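Local coordinates for thymidylate synthase 1 (Bacillus subtilis, PDB 1BKP), which catalyses the reductive methylation of dUMP to dTMP, with 5,10-methylenetetrahydrofolate serving as both methyl donor and reductant, at residues T1-Y7 and E53-T59; Y7-K12 and L230-M234; K69-W73 and M88-W93; I74-K78 and F253-T257; G171-L175 and Y208-I214. One frame throughout, in Å; residues are numbered along the deposited sequence.

Contact 1: residues T1-Y7 and E53-T59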
# COMPACT_ATOMS: atom_id res chain seq x y z
N THR A 1 8.47 -15.40 16.66
CA THR A 1 8.05 -15.00 15.33
C THR A 1 9.24 -14.66 14.55
O THR A 1 9.17 -13.68 13.82
CB THR A 1 7.18 -13.73 15.40
OG1 THR A 1 7.47 -13.14 16.62
CG2 THR A 1 5.73 -14.03 15.45
N GLN A 2 10.37 -15.36 14.72
CA GLN A 2 11.50 -15.01 14.00
C GLN A 2 11.21 -14.43 12.59
O GLN A 2 10.58 -14.98 11.63
CB GLN A 2 12.71 -16.05 13.92
CG GLN A 2 13.92 -15.73 15.08
CD GLN A 2 14.43 -14.25 15.19
OE1 GLN A 2 14.89 -13.84 16.25
NE2 GLN A 2 14.50 -13.52 14.07
N PHE A 3 11.82 -13.30 12.50
CA PHE A 3 12.03 -12.64 11.27
C PHE A 3 12.99 -13.59 10.50
O PHE A 3 12.90 -13.68 9.32
CB PHE A 3 12.72 -11.32 11.58
CG PHE A 3 13.00 -10.46 10.36
CD1 PHE A 3 12.33 -10.67 9.14
CD2 PHE A 3 13.95 -9.48 10.40
CE1 PHE A 3 12.64 -9.91 7.99
CE2 PHE A 3 14.23 -8.72 9.19
CZ PHE A 3 13.59 -8.94 8.05
N ASP A 4 13.91 -14.31 11.15
CA ASP A 4 14.85 -15.18 10.42
C ASP A 4 14.05 -16.17 9.64
O ASP A 4 14.39 -16.49 8.53
CB ASP A 4 15.70 -16.00 11.39
CG ASP A 4 16.79 -15.16 12.10
OD1 ASP A 4 17.51 -14.45 11.41
OD2 ASP A 4 16.99 -15.33 13.31
N LYS A 5 13.03 -16.75 10.26
CA LYS A 5 12.23 -17.76 9.53
C LYS A 5 11.49 -17.23 8.32
O LYS A 5 11.55 -17.79 7.25
CB LYS A 5 11.22 -18.41 10.51
CG LYS A 5 12.00 -19.25 11.53
CD LYS A 5 11.13 -20.13 12.38
CE LYS A 5 12.00 -20.77 13.43
NZ LYS A 5 13.11 -21.47 12.72
N GLN A 6 10.85 -16.09 8.51
CA GLN A 6 10.10 -15.49 7.43
C GLN A 6 10.98 -14.96 6.39
O GLN A 6 10.65 -15.07 5.20
CB GLN A 6 9.17 -14.38 7.98
CG GLN A 6 8.06 -15.00 8.84
CD GLN A 6 7.00 -13.92 9.23
OE1 GLN A 6 6.47 -13.25 8.36
NE2 GLN A 6 6.78 -13.72 10.49
N TYR A 7 12.11 -14.37 6.81
CA TYR A 7 13.03 -13.79 5.79
C TYR A 7 13.63 -14.90 4.86
O TYR A 7 13.64 -14.79 3.62
CB TYR A 7 14.13 -13.02 6.55
CG TYR A 7 15.23 -12.47 5.69
CD1 TYR A 7 15.07 -11.25 5.07
CD2 TYR A 7 16.44 -13.11 5.60
CE1 TYR A 7 16.08 -10.62 4.34
CE2 TYR A 7 17.50 -12.50 4.88
CZ TYR A 7 17.33 -11.26 4.25
OH TYR A 7 18.31 -10.67 3.45
N GLU A 53 8.30 -10.70 19.95
CA GLU A 53 9.76 -10.50 19.91
C GLU A 53 10.08 -9.40 18.89
O GLU A 53 9.23 -9.06 18.03
CB GLU A 53 10.50 -11.81 19.55
CG GLU A 53 10.07 -12.43 18.38
CD GLU A 53 10.78 -13.81 18.13
OE1 GLU A 53 10.64 -14.71 18.93
OE2 GLU A 53 11.43 -13.99 17.09
N VAL A 54 11.28 -8.83 19.00
CA VAL A 54 11.75 -7.77 18.11
C VAL A 54 12.07 -8.41 16.75
O VAL A 54 12.70 -9.42 16.73
CB VAL A 54 13.03 -7.17 18.73
CG1 VAL A 54 13.74 -6.30 17.73
CG2 VAL A 54 12.58 -6.25 19.88
N PRO A 55 11.51 -7.90 15.63
CA PRO A 55 11.84 -8.52 14.37
C PRO A 55 13.27 -8.12 13.94
O PRO A 55 13.47 -7.03 13.47
CB PRO A 55 10.76 -7.99 13.38
CG PRO A 55 10.35 -6.70 13.97
CD PRO A 55 10.42 -6.90 15.49
N ILE A 56 14.25 -8.99 14.17
CA ILE A 56 15.61 -8.67 13.79
C ILE A 56 16.28 -9.96 13.44
O ILE A 56 15.85 -11.07 13.87
CB ILE A 56 16.34 -7.91 14.93
CG1 ILE A 56 17.65 -7.27 14.44
CG2 ILE A 56 16.58 -8.80 16.16
CD1 ILE A 56 18.18 -6.19 15.42
N LEU A 57 17.11 -9.87 12.39
CA LEU A 57 17.80 -11.08 11.96
C LEU A 57 18.89 -11.49 12.94
O LEU A 57 19.53 -10.60 13.53
CB LEU A 57 18.54 -10.86 10.64
CG LEU A 57 17.70 -10.62 9.36
CD1 LEU A 57 18.65 -10.87 8.13
CD2 LEU A 57 16.42 -11.57 9.41
N THR A 58 19.13 -12.80 13.09
CA THR A 58 20.28 -13.22 13.90
C THR A 58 21.35 -13.92 13.01
O THR A 58 22.45 -14.28 13.48
CB THR A 58 19.91 -14.08 15.01
OG1 THR A 58 19.39 -15.34 14.53
CG2 THR A 58 18.92 -13.31 15.99
N THR A 59 21.02 -14.16 11.74
CA THR A 59 21.98 -14.81 10.86
C THR A 59 23.09 -13.86 10.37
O THR A 59 24.02 -14.28 9.71
CB THR A 59 21.34 -15.56 9.67
OG1 THR A 59 20.62 -14.59 8.96
CG2 THR A 59 20.38 -16.74 10.14
O HOH W 1 7.13 -10.39 16.80
O HOH W 2 11.65 -11.69 15.26
O HOH W 3 18.13 -15.61 8.36

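Contact 2: residues Y7-K12 and L230-M234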
# COMPACT_ATOMS: atom_id res chain seq x y z
N TYR A 7 12.11 -14.37 6.81
CA TYR A 7 13.03 -13.79 5.79
C TYR A 7 13.63 -14.90 4.86
O TYR A 7 13.64 -14.79 3.62
CB TYR A 7 14.13 -13.02 6.55
CG TYR A 7 15.23 -12.47 5.69
CD1 TYR A 7 15.07 -11.25 5.07
CD2 TYR A 7 16.44 -13.11 5.60
CE1 TYR A 7 16.08 -10.62 4.34
CE2 TYR A 7 17.50 -12.50 4.88
CZ TYR A 7 17.33 -11.26 4.25
OH TYR A 7 18.31 -10.67 3.45
N ASN A 8 14.06 -15.99 5.50
CA ASN A 8 14.65 -17.10 4.83
C ASN A 8 13.65 -17.70 3.85
O ASN A 8 14.06 -18.21 2.81
CB ASN A 8 15.07 -18.17 5.81
CG ASN A 8 16.37 -17.87 6.59
OD1 ASN A 8 16.76 -18.69 7.46
ND2 ASN A 8 16.94 -16.74 6.43
N SER A 9 12.35 -17.72 4.21
CA SER A 9 11.31 -18.27 3.30
C SER A 9 11.17 -17.41 2.06
O SER A 9 11.09 -17.94 0.96
CB SER A 9 9.90 -18.36 3.94
OG SER A 9 9.99 -19.38 4.92
N ILE A 10 11.15 -16.09 2.23
CA ILE A 10 11.08 -15.20 1.07
C ILE A 10 12.30 -15.32 0.19
O ILE A 10 12.21 -15.44 -1.06
CB ILE A 10 10.89 -13.75 1.50
CG1 ILE A 10 9.50 -13.67 2.22
CG2 ILE A 10 10.96 -12.77 0.29
CD1 ILE A 10 9.16 -12.32 2.84
N ILE A 11 13.46 -15.37 0.83
CA ILE A 11 14.70 -15.44 0.01
C ILE A 11 14.71 -16.74 -0.83
O ILE A 11 15.09 -16.72 -1.99
CB ILE A 11 16.00 -15.38 0.98
CG1 ILE A 11 16.07 -14.02 1.73
CG2 ILE A 11 17.28 -15.73 0.14
CD1 ILE A 11 16.26 -12.82 0.80
N LYS A 12 14.33 -17.87 -0.24
CA LYS A 12 14.31 -19.15 -0.95
C LYS A 12 13.34 -19.10 -2.13
O LYS A 12 13.60 -19.68 -3.20
CB LYS A 12 13.85 -20.22 0.07
CG LYS A 12 13.98 -21.68 -0.34
CD LYS A 12 15.40 -22.18 -0.11
CE LYS A 12 15.54 -23.65 -0.54
NZ LYS A 12 16.95 -24.14 -0.64
N LEU A 230 23.62 -15.30 0.63
CA LEU A 230 22.29 -15.49 1.22
C LEU A 230 22.08 -16.98 1.50
O LEU A 230 21.40 -17.37 2.46
CB LEU A 230 21.18 -14.95 0.26
CG LEU A 230 21.13 -13.45 0.11
CD1 LEU A 230 20.13 -13.05 -1.03
CD2 LEU A 230 20.73 -12.89 1.48
N LYS A 231 22.65 -17.80 0.63
CA LYS A 231 22.58 -19.26 0.78
C LYS A 231 23.31 -19.60 2.07
O LYS A 231 22.89 -20.49 2.78
CB LYS A 231 23.25 -19.99 -0.41
CG LYS A 231 22.30 -20.12 -1.64
CD LYS A 231 23.07 -20.93 -2.69
CE LYS A 231 22.46 -20.87 -4.07
NZ LYS A 231 21.39 -21.88 -4.21
N ILE A 232 24.46 -18.96 2.32
CA ILE A 232 25.17 -19.16 3.60
C ILE A 232 24.28 -18.76 4.76
O ILE A 232 24.08 -19.55 5.69
CB ILE A 232 26.47 -18.30 3.68
CG1 ILE A 232 27.53 -18.89 2.77
CG2 ILE A 232 27.02 -18.16 5.20
CD1 ILE A 232 28.71 -17.87 2.67
N GLN A 233 23.73 -17.54 4.73
CA GLN A 233 22.85 -17.10 5.81
C GLN A 233 21.75 -18.06 6.14
O GLN A 233 21.36 -18.18 7.25
CB GLN A 233 22.14 -15.80 5.45
CG GLN A 233 22.81 -14.68 5.99
CD GLN A 233 22.13 -13.40 5.68
OE1 GLN A 233 22.40 -12.80 4.62
NE2 GLN A 233 21.26 -12.93 6.64
N MET A 234 21.16 -18.65 5.12
CA MET A 234 20.09 -19.54 5.33
C MET A 234 20.43 -20.79 6.08
O MET A 234 19.54 -21.38 6.64
CB MET A 234 19.39 -19.86 4.02
CG MET A 234 18.44 -18.69 3.65
SD MET A 234 17.54 -19.00 2.19
CE MET A 234 18.80 -19.48 0.94
O HOH W 4 21.01 -10.46 4.58

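Contact 3: residues K69-W73 and M88-W93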
# COMPACT_ATOMS: atom_id res chain seq x y z
N LYS A 69 18.84 5.94 14.06
CA LYS A 69 19.22 7.34 13.71
C LYS A 69 18.48 7.89 12.49
O LYS A 69 18.02 9.08 12.54
CB LYS A 69 20.75 7.53 13.58
CG LYS A 69 21.48 7.44 14.91
CD LYS A 69 22.97 7.31 14.63
CE LYS A 69 23.77 7.35 15.92
NZ LYS A 69 25.20 7.08 15.63
N GLU A 70 18.44 7.09 11.40
CA GLU A 70 17.75 7.50 10.16
C GLU A 70 16.28 7.64 10.46
O GLU A 70 15.66 8.59 10.03
CB GLU A 70 17.95 6.46 9.08
CG GLU A 70 17.35 6.81 7.78
CD GLU A 70 17.44 5.62 6.86
OE1 GLU A 70 18.55 5.38 6.36
OE2 GLU A 70 16.49 4.82 6.84
N LEU A 71 15.72 6.72 11.25
CA LEU A 71 14.27 6.89 11.63
C LEU A 71 14.02 8.24 12.31
O LEU A 71 13.10 8.96 11.95
CB LEU A 71 13.86 5.75 12.56
CG LEU A 71 12.35 5.77 12.91
CD1 LEU A 71 11.53 5.27 11.70
CD2 LEU A 71 12.13 4.93 14.15
N LEU A 72 14.87 8.65 13.27
CA LEU A 72 14.65 9.93 13.98
C LEU A 72 14.80 11.16 13.07
O LEU A 72 14.04 12.11 13.16
CB LEU A 72 15.62 10.07 15.17
CG LEU A 72 15.45 8.96 16.24
CD1 LEU A 72 16.66 9.01 17.30
CD2 LEU A 72 14.09 9.22 16.95
N TRP A 73 15.73 11.08 12.13
CA TRP A 73 16.02 12.15 11.20
C TRP A 73 14.71 12.34 10.35
O TRP A 73 14.30 13.47 10.04
CB TRP A 73 17.16 11.69 10.26
CG TRP A 73 17.51 12.61 9.15
CD1 TRP A 73 17.82 13.93 9.24
CD2 TRP A 73 17.60 12.28 7.75
NE1 TRP A 73 18.10 14.46 7.99
CE2 TRP A 73 18.00 13.46 7.06
CE3 TRP A 73 17.40 11.12 7.01
CZ2 TRP A 73 18.20 13.48 5.69
CZ3 TRP A 73 17.61 11.15 5.62
CH2 TRP A 73 17.99 12.29 4.99
N MET A 88 24.90 13.04 13.41
CA MET A 88 24.61 11.89 14.23
C MET A 88 25.55 10.83 13.82
O MET A 88 25.36 9.64 14.18
CB MET A 88 23.19 11.42 14.00
CG MET A 88 22.13 12.49 14.18
SD MET A 88 20.50 11.88 13.64
CE MET A 88 20.27 10.72 14.91
N GLY A 89 26.55 11.25 13.04
CA GLY A 89 27.58 10.40 12.53
C GLY A 89 27.16 9.43 11.42
O GLY A 89 27.73 8.36 11.31
N VAL A 90 26.18 9.77 10.59
CA VAL A 90 25.72 8.82 9.55
C VAL A 90 26.00 9.43 8.18
O VAL A 90 25.64 10.57 7.94
CB VAL A 90 24.20 8.49 9.70
CG1 VAL A 90 23.65 7.74 8.51
CG2 VAL A 90 23.97 7.73 10.94
N HIS A 91 26.61 8.62 7.30
CA HIS A 91 27.00 9.02 6.01
C HIS A 91 26.42 8.22 4.88
O HIS A 91 26.71 8.55 3.74
CB HIS A 91 28.50 8.95 5.90
CG HIS A 91 29.17 9.99 6.70
ND1 HIS A 91 29.30 11.29 6.25
CD2 HIS A 91 29.63 9.97 7.98
CE1 HIS A 91 29.79 12.04 7.23
NE2 HIS A 91 30.00 11.26 8.29
N ILE A 92 25.51 7.27 5.18
CA ILE A 92 24.94 6.46 4.10
C ILE A 92 24.09 7.22 3.13
O ILE A 92 23.65 6.62 2.15
CB ILE A 92 24.08 5.26 4.61
CG1 ILE A 92 22.84 5.80 5.35
CG2 ILE A 92 24.88 4.43 5.57
CD1 ILE A 92 21.89 4.72 5.83
N TRP A 93 23.71 8.47 3.43
CA TRP A 93 22.91 9.22 2.45
C TRP A 93 23.71 10.26 1.66
O TRP A 93 23.13 11.03 0.89
CB TRP A 93 21.77 9.95 3.14
CG TRP A 93 20.75 9.03 3.66
CD1 TRP A 93 20.87 8.15 4.73
CD2 TRP A 93 19.38 8.95 3.24
NE1 TRP A 93 19.64 7.58 5.02
CE2 TRP A 93 18.71 8.05 4.12
CE3 TRP A 93 18.66 9.54 2.21
CZ2 TRP A 93 17.35 7.76 4.00
CZ3 TRP A 93 17.30 9.23 2.08
CH2 TRP A 93 16.66 8.34 2.98

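Contact 4: residues I74-K78 and F253-T257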
# COMPACT_ATOMS: atom_id res chain seq x y z
N ILE A 74 14.18 11.25 9.80
CA ILE A 74 12.96 11.35 8.99
C ILE A 74 11.65 11.72 9.79
O ILE A 74 10.89 12.68 9.41
CB ILE A 74 12.69 10.00 8.25
CG1 ILE A 74 13.89 9.64 7.28
CG2 ILE A 74 11.37 10.08 7.36
CD1 ILE A 74 13.82 8.03 6.95
N TRP A 75 11.38 10.97 10.85
CA TRP A 75 10.12 11.10 11.58
C TRP A 75 10.07 12.07 12.76
O TRP A 75 9.01 12.65 12.99
CB TRP A 75 9.71 9.73 12.15
CG TRP A 75 9.11 8.80 11.07
CD1 TRP A 75 9.77 8.08 10.07
CD2 TRP A 75 7.71 8.60 10.86
NE1 TRP A 75 8.83 7.46 9.26
CE2 TRP A 75 7.56 7.75 9.73
CE3 TRP A 75 6.57 9.05 11.54
CZ2 TRP A 75 6.31 7.33 9.26
CZ3 TRP A 75 5.29 8.63 11.06
CH2 TRP A 75 5.18 7.78 9.94
N GLN A 76 11.20 12.31 13.41
CA GLN A 76 11.24 13.18 14.58
C GLN A 76 11.76 14.55 14.22
O GLN A 76 11.06 15.55 14.44
CB GLN A 76 12.12 12.57 15.69
CG GLN A 76 11.91 13.30 16.99
CD GLN A 76 12.99 12.92 17.95
OE1 GLN A 76 14.14 13.15 17.66
NE2 GLN A 76 12.63 12.24 19.06
N LEU A 77 12.94 14.65 13.59
CA LEU A 77 13.45 15.95 13.19
C LEU A 77 12.70 16.37 11.92
O LEU A 77 12.64 17.57 11.57
CB LEU A 77 14.96 15.87 12.87
CG LEU A 77 15.88 15.17 13.93
CD1 LEU A 77 17.41 15.43 13.57
CD2 LEU A 77 15.59 15.53 15.28
N LYS A 78 12.20 15.40 11.15
CA LYS A 78 11.49 15.71 9.89
C LYS A 78 12.36 16.57 9.05
O LYS A 78 11.93 17.63 8.50
CB LYS A 78 10.14 16.41 10.19
CG LYS A 78 9.16 15.46 10.82
CD LYS A 78 7.82 16.08 11.42
CE LYS A 78 8.01 16.79 12.71
NZ LYS A 78 6.71 17.12 13.47
N PHE A 253 6.81 12.05 21.93
CA PHE A 253 7.55 11.57 20.77
C PHE A 253 8.83 12.42 20.44
O PHE A 253 9.83 11.91 19.93
CB PHE A 253 6.60 11.63 19.57
CG PHE A 253 7.18 11.02 18.31
CD1 PHE A 253 7.27 9.62 18.19
CD2 PHE A 253 7.64 11.84 17.27
CE1 PHE A 253 7.83 9.04 17.02
CE2 PHE A 253 8.17 11.24 16.15
CZ PHE A 253 8.26 9.85 16.02
N TYR A 254 8.77 13.70 20.72
CA TYR A 254 9.85 14.58 20.40
C TYR A 254 10.94 14.61 21.46
O TYR A 254 11.94 15.25 21.22
CB TYR A 254 9.34 15.98 20.14
CG TYR A 254 8.41 15.96 18.97
CD1 TYR A 254 8.92 15.89 17.68
CD2 TYR A 254 7.04 15.98 19.15
CE1 TYR A 254 8.05 15.82 16.55
CE2 TYR A 254 6.16 15.91 18.05
CZ TYR A 254 6.67 15.84 16.76
OH TYR A 254 5.83 15.75 15.67
N ASP A 255 10.84 13.73 22.46
CA ASP A 255 11.87 13.69 23.51
C ASP A 255 12.84 12.53 23.34
O ASP A 255 13.85 12.47 24.03
CB ASP A 255 11.21 13.55 24.89
CG ASP A 255 10.60 14.83 25.37
OD1 ASP A 255 10.94 15.89 24.79
OD2 ASP A 255 9.73 14.77 26.29
N PHE A 256 12.56 11.60 22.45
CA PHE A 256 13.39 10.42 22.29
C PHE A 256 14.74 10.77 21.68
O PHE A 256 14.84 11.70 20.90
CB PHE A 256 12.67 9.38 21.38
CG PHE A 256 11.60 8.56 22.06
CD1 PHE A 256 11.96 7.54 22.93
CD2 PHE A 256 10.24 8.78 21.77
CE1 PHE A 256 11.00 6.70 23.54
CE2 PHE A 256 9.22 7.99 22.32
CZ PHE A 256 9.60 6.91 23.23
N THR A 257 15.81 10.14 22.14
CA THR A 257 17.11 10.45 21.55
C THR A 257 17.67 9.07 21.40
O THR A 257 17.11 8.12 21.97
CB THR A 257 18.10 11.30 22.51
OG1 THR A 257 18.37 10.54 23.71
CG2 THR A 257 17.55 12.69 22.87
O HOH W 5 16.52 13.18 18.83

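Contact 5: residues G171-L175 and Y208-I214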
# COMPACT_ATOMS: atom_id res chain seq x y z
N GLY A 171 -7.55 -1.56 22.52
CA GLY A 171 -6.41 -1.05 23.25
C GLY A 171 -5.08 -1.37 22.63
O GLY A 171 -4.07 -1.05 23.22
N LYS A 172 -5.08 -1.99 21.45
CA LYS A 172 -3.79 -2.26 20.81
C LYS A 172 -3.61 -1.44 19.47
O LYS A 172 -4.57 -1.24 18.68
CB LYS A 172 -3.67 -3.74 20.51
CG LYS A 172 -3.69 -4.59 21.79
CD LYS A 172 -3.78 -6.05 21.41
CE LYS A 172 -3.88 -6.92 22.60
NZ LYS A 172 -4.38 -8.30 22.16
N LEU A 173 -2.36 -1.00 19.27
CA LEU A 173 -1.95 -0.25 18.10
C LEU A 173 -1.22 -1.17 17.07
O LEU A 173 -0.10 -1.66 17.34
CB LEU A 173 -0.99 0.85 18.55
CG LEU A 173 -0.58 1.88 17.48
CD1 LEU A 173 -1.79 2.59 16.85
CD2 LEU A 173 0.35 3.01 18.13
N HIS A 174 -1.88 -1.45 15.94
CA HIS A 174 -1.32 -2.29 14.86
C HIS A 174 -0.72 -1.34 13.82
O HIS A 174 -1.27 -0.22 13.58
CB HIS A 174 -2.46 -3.13 14.24
CG HIS A 174 -3.25 -3.90 15.25
ND1 HIS A 174 -3.12 -5.27 15.46
CD2 HIS A 174 -4.26 -3.49 16.08
CE1 HIS A 174 -4.01 -5.67 16.36
NE2 HIS A 174 -4.71 -4.62 16.76
N LEU A 175 0.37 -1.79 13.14
CA LEU A 175 1.04 -0.94 12.18
C LEU A 175 1.19 -1.75 10.92
O LEU A 175 1.62 -2.92 10.99
CB LEU A 175 2.47 -0.52 12.65
CG LEU A 175 3.40 0.09 11.57
CD1 LEU A 175 2.69 1.37 11.01
CD2 LEU A 175 4.77 0.46 12.16
N TYR A 208 -0.96 3.03 24.05
CA TYR A 208 -1.57 1.76 23.67
C TYR A 208 -0.59 0.67 23.81
O TYR A 208 0.62 0.91 24.01
CB TYR A 208 -2.02 1.77 22.17
CG TYR A 208 -3.10 2.74 21.88
CD1 TYR A 208 -4.40 2.54 22.41
CD2 TYR A 208 -2.85 3.91 21.12
CE1 TYR A 208 -5.43 3.47 22.18
CE2 TYR A 208 -3.83 4.84 20.90
CZ TYR A 208 -5.13 4.61 21.42
OH TYR A 208 -6.16 5.51 21.18
N GLU A 209 -1.11 -0.52 23.87
CA GLU A 209 -0.30 -1.73 23.91
C GLU A 209 0.09 -2.00 22.42
O GLU A 209 -0.58 -1.49 21.53
CB GLU A 209 -1.16 -2.91 24.36
CG GLU A 209 -1.27 -3.00 25.89
CD GLU A 209 -1.47 -4.45 26.35
OE1 GLU A 209 -2.13 -5.26 25.63
OE2 GLU A 209 -0.95 -4.79 27.44
N LEU A 210 0.95 -3.01 22.19
CA LEU A 210 1.42 -3.31 20.86
C LEU A 210 0.57 -4.34 20.18
O LEU A 210 0.31 -5.44 20.73
CB LEU A 210 2.87 -3.87 20.87
CG LEU A 210 3.98 -2.91 21.18
CD1 LEU A 210 5.24 -3.78 21.28
CD2 LEU A 210 4.12 -1.72 20.14
N GLY A 211 0.13 -3.99 18.96
CA GLY A 211 -0.63 -4.94 18.20
C GLY A 211 0.30 -5.60 17.22
O GLY A 211 1.50 -5.78 17.46
N GLU A 212 -0.29 -6.03 16.11
CA GLU A 212 0.48 -6.74 15.06
C GLU A 212 1.36 -5.79 14.27
O GLU A 212 1.06 -4.58 14.26
CB GLU A 212 -0.57 -7.38 14.13
CG GLU A 212 0.03 -8.34 13.20
CD GLU A 212 -0.97 -9.35 12.71
OE1 GLU A 212 -2.20 -9.10 12.82
OE2 GLU A 212 -0.51 -10.40 12.21
N TYR A 213 2.44 -6.29 13.60
CA TYR A 213 3.29 -5.38 12.79
C TYR A 213 3.38 -6.13 11.43
O TYR A 213 3.72 -7.31 11.42
CB TYR A 213 4.66 -5.29 13.42
CG TYR A 213 5.69 -4.66 12.51
CD1 TYR A 213 5.52 -3.40 11.95
CD2 TYR A 213 6.87 -5.33 12.23
CE1 TYR A 213 6.54 -2.83 11.14
CE2 TYR A 213 7.88 -4.76 11.45
CZ TYR A 213 7.70 -3.49 10.93
OH TYR A 213 8.78 -2.87 10.25
N ILE A 214 2.95 -5.49 10.35
CA ILE A 214 2.89 -6.07 9.02
C ILE A 214 3.78 -5.22 8.08
O ILE A 214 3.61 -4.03 8.00
CB ILE A 214 1.42 -6.01 8.58
CG1 ILE A 214 0.58 -6.78 9.60
CG2 ILE A 214 1.26 -6.59 7.22
CD1 ILE A 214 -0.69 -6.09 9.96

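Contact 1: residues T1-Y7 and E53-T59
The chain's first turn of helix lies against an irregular loop, and most polar groups between them find a partner. Asp4 is the centre: its OD1 accepts from Thr58 N (2.9 Å) and its OD2 from Thr58 OG1 (2.7 Å), so one carboxylate takes up both the amide and the hydroxyl of a single residue. Thr58 OG1 is also bonded to Phe239 N. Gln2, the N-cap residue of helix 3-17, sends NE2 to Ile56 O (2.8 Å). At the terminus, the charged Thr1 N forms a salt bridge with Glu53 OE1 (3.2 Å). Three waters fill the gaps: water 1 links Thr1 OG1 to Glu53 O, water 2 accepts from Phe3 N (3.2 Å) and lies 2.9 Å from both Glu53 OE2 and Val54 O, and water 3 joins Thr59 OG1, itself bonded to Gln233 NE2, to Asp4 OD1, the latter bond weak. Leu57 inserts one methyl over each of two rings, CD2 on the Phe3 face and CD1 on the Tyr7 face, while Tyr7 OH is bonded to Met184 O. Across this pair of segments, side chains and waters rather than backbone-to-backbone bonds thus tie the start of helix 3-17 to the loop.

Contact 2: residues Y7-K12 and L230-M234
Met234 gives up the most surface here, 98 Å², by laying its thioether into a hollow on helix 3-17. Its SD sits 3.6 Å from Asn8 O, 3.9 Å from Ile11 CG2 and 4.2 Å from Lys12 N, so the sulfur rides along one turn of the opposing backbone. Ile11, with 56 Å² covered, points at the other helix, and its CG2 touches both that sulfur and Leu230 CB (4.0 Å). Asn8 meets Met234 through the side chains, CG to CG at 3.7 Å, where the CA atoms come within 6.0 Å. Toward the interior, Tyr7 OH touches Leu230 CD2 at 3.8 Å, and water 4 donates to both Tyr7 OH (2.9 Å) and Gln233 OE1 (2.7 Å); the main partners of these side chains are elsewhere, Met184 O for Tyr7 OH and Thr59 OG1 for Gln233 NE2. The short segments run roughly antiparallel, their axes 10.5 Å apart and crossing at -141°, an oblique, mainly apolar packing of the N-terminal helix 3-17 with helix 227-235, far apart in the sequence, with Leu230 reaching Val222, a predicted dUMP-site residue.

Contact 3: residues K69-W73 and M88-W93
Trp93 is gripped from two directions by one face of helix 64-75: Trp73 drives its edge into the indole face while Glu70 binds the same indole at its rim. The two tryptophans form a T-shaped pair, six-membered centroids 4.9 Å apart with planes at 71°, and Trp73 CZ3 comes to 3.6 Å from Trp93 CE2. Trp93 NE1 donates to Glu70 OE1 at 2.8 Å, close to the ring plane, so the aromatic and polar contacts do not compete. The loop reaches this position straight from helix 82-86, which ends in a Schellman motif: Gly89, at positive phi, is the C-prime residue, with Val90 N bonded to Leu85 O and Gly89 N to Asn86 O. Just before it, Met88 offers its carbonyl to Lys69 NZ, 2.9 Å from Met88 O, and folds its CE to 3.5 Å from Lys69 CG. Between these ends Lys69 CD packs on Val90 CG2 (3.8 Å) and Glu70 OE1 lies 3.4 Å from Ile92 CD1. The Trp93 side chain is about 8 Å from that of the catalytic Cys160, and the Glu70 side chain about 5 Å from that of Asn191, a predicted dUMP-binding residue.

Contact 4: residues I74-K78 and F253-T257
Phe253 opens the loop segment by pushing its ring under the last turn of helix 64-75, where CE2 lies 3.6 Å from Trp75 O, near the ring plane, and CZ 4.1 Å from Trp75 CB. That carbonyl, covered by the contact, finds no polar partner in the model. The backbone of Phe253 is used as well: its O accepts from Gln76 NE2 at 3.0 Å. Tyr254 follows, its ring edge against Gln76 (CE1 to Gln76 O, 3.7 Å) and its hydroxyl accepting at 2.7 Å from NZ of Lys78, where the chain leaves helical geometry with positive phi as helix 64-75 ends; Tyr254 OH is bonded also to Asp127, and Lys78 NZ forms a salt bridge with Asp124, so both polar ends belong to a small charged cluster. Asp255 turns its side chain away and the chain bends round to Phe256, whose O takes the other proton of Gln76 NE2 (2.9 Å). Water 5 then donates both to Gln76 OE1 (2.7 Å) and to Phe256 O (3.0 Å), so one amide side chain, with 104 Å² covered, serves two carbonyls directly and one of them again through water. Around the contact, Phe253 and Trp75 pack on both helix 188-206 and helix 125-135, while Trp75 and Lys78 also touch helix 108-112.

Contact 5: residues G171-L175 and Y208-I214
Five backbone hydrogen bonds knit the parallel strands: Glu209 N to Gly171 O (3.1 Å), Leu173 N to Glu209 O (2.9 Å), Gly211 N to Leu173 O (2.8 Å), Leu175 N to Glu212 O (3.1 Å) and Ile214 N to Leu175 O (3.0 Å). The pairing slips by one residue between Leu173 and Leu175, a beta bulge that places Gly211 and Glu212 across from His174. A side chain at Gly211 would clash with His174 ND1; instead its CA lies over the imidazole face, 3.9 Å from the ring centroid. Leu173, Leu175 and Tyr213 share one face, where Leu175 CD2 meets Tyr213 CE1 (3.9 Å); Tyr208, just before its strand, brings CB to 3.9 Å from Leu173 CB. Lys172 and Glu209 point to the other face. Helix 188-206, the crossover of this beta-alpha-beta unit, covers Leu173 and Tyr213, strand 161-169 flanks segment 171-175, and strand 39-49 flanks segment 208-214, while His174 packs on Ile43 of the second subunit and Ile214 on its Ser44.

Contacts 1 and 2 share Tyr7 and helix 3-17, and Thr59 OG1 meets Gln233 NE2 between them at 2.9 Å; contact 1 is the more buried and rich in polar bonds, contact 2 partly exposed and mostly apolar. Contacts 3 and 4 use successive parts of helix 64-75, joined by Leu72 O and Leu77 N (2.8 Å): each meets a loop mainly through side chains, contact 3 with an aromatic pair toward the active site, contact 4 with an amide hub farther from it. Contact 5 alone relies on backbone pairing within the sheet and alone touches the second subunit; it meets contact 1 where Tyr213 packs on Pro55. Contacts 2 and 4 lie on opposite sides of the chain's centre.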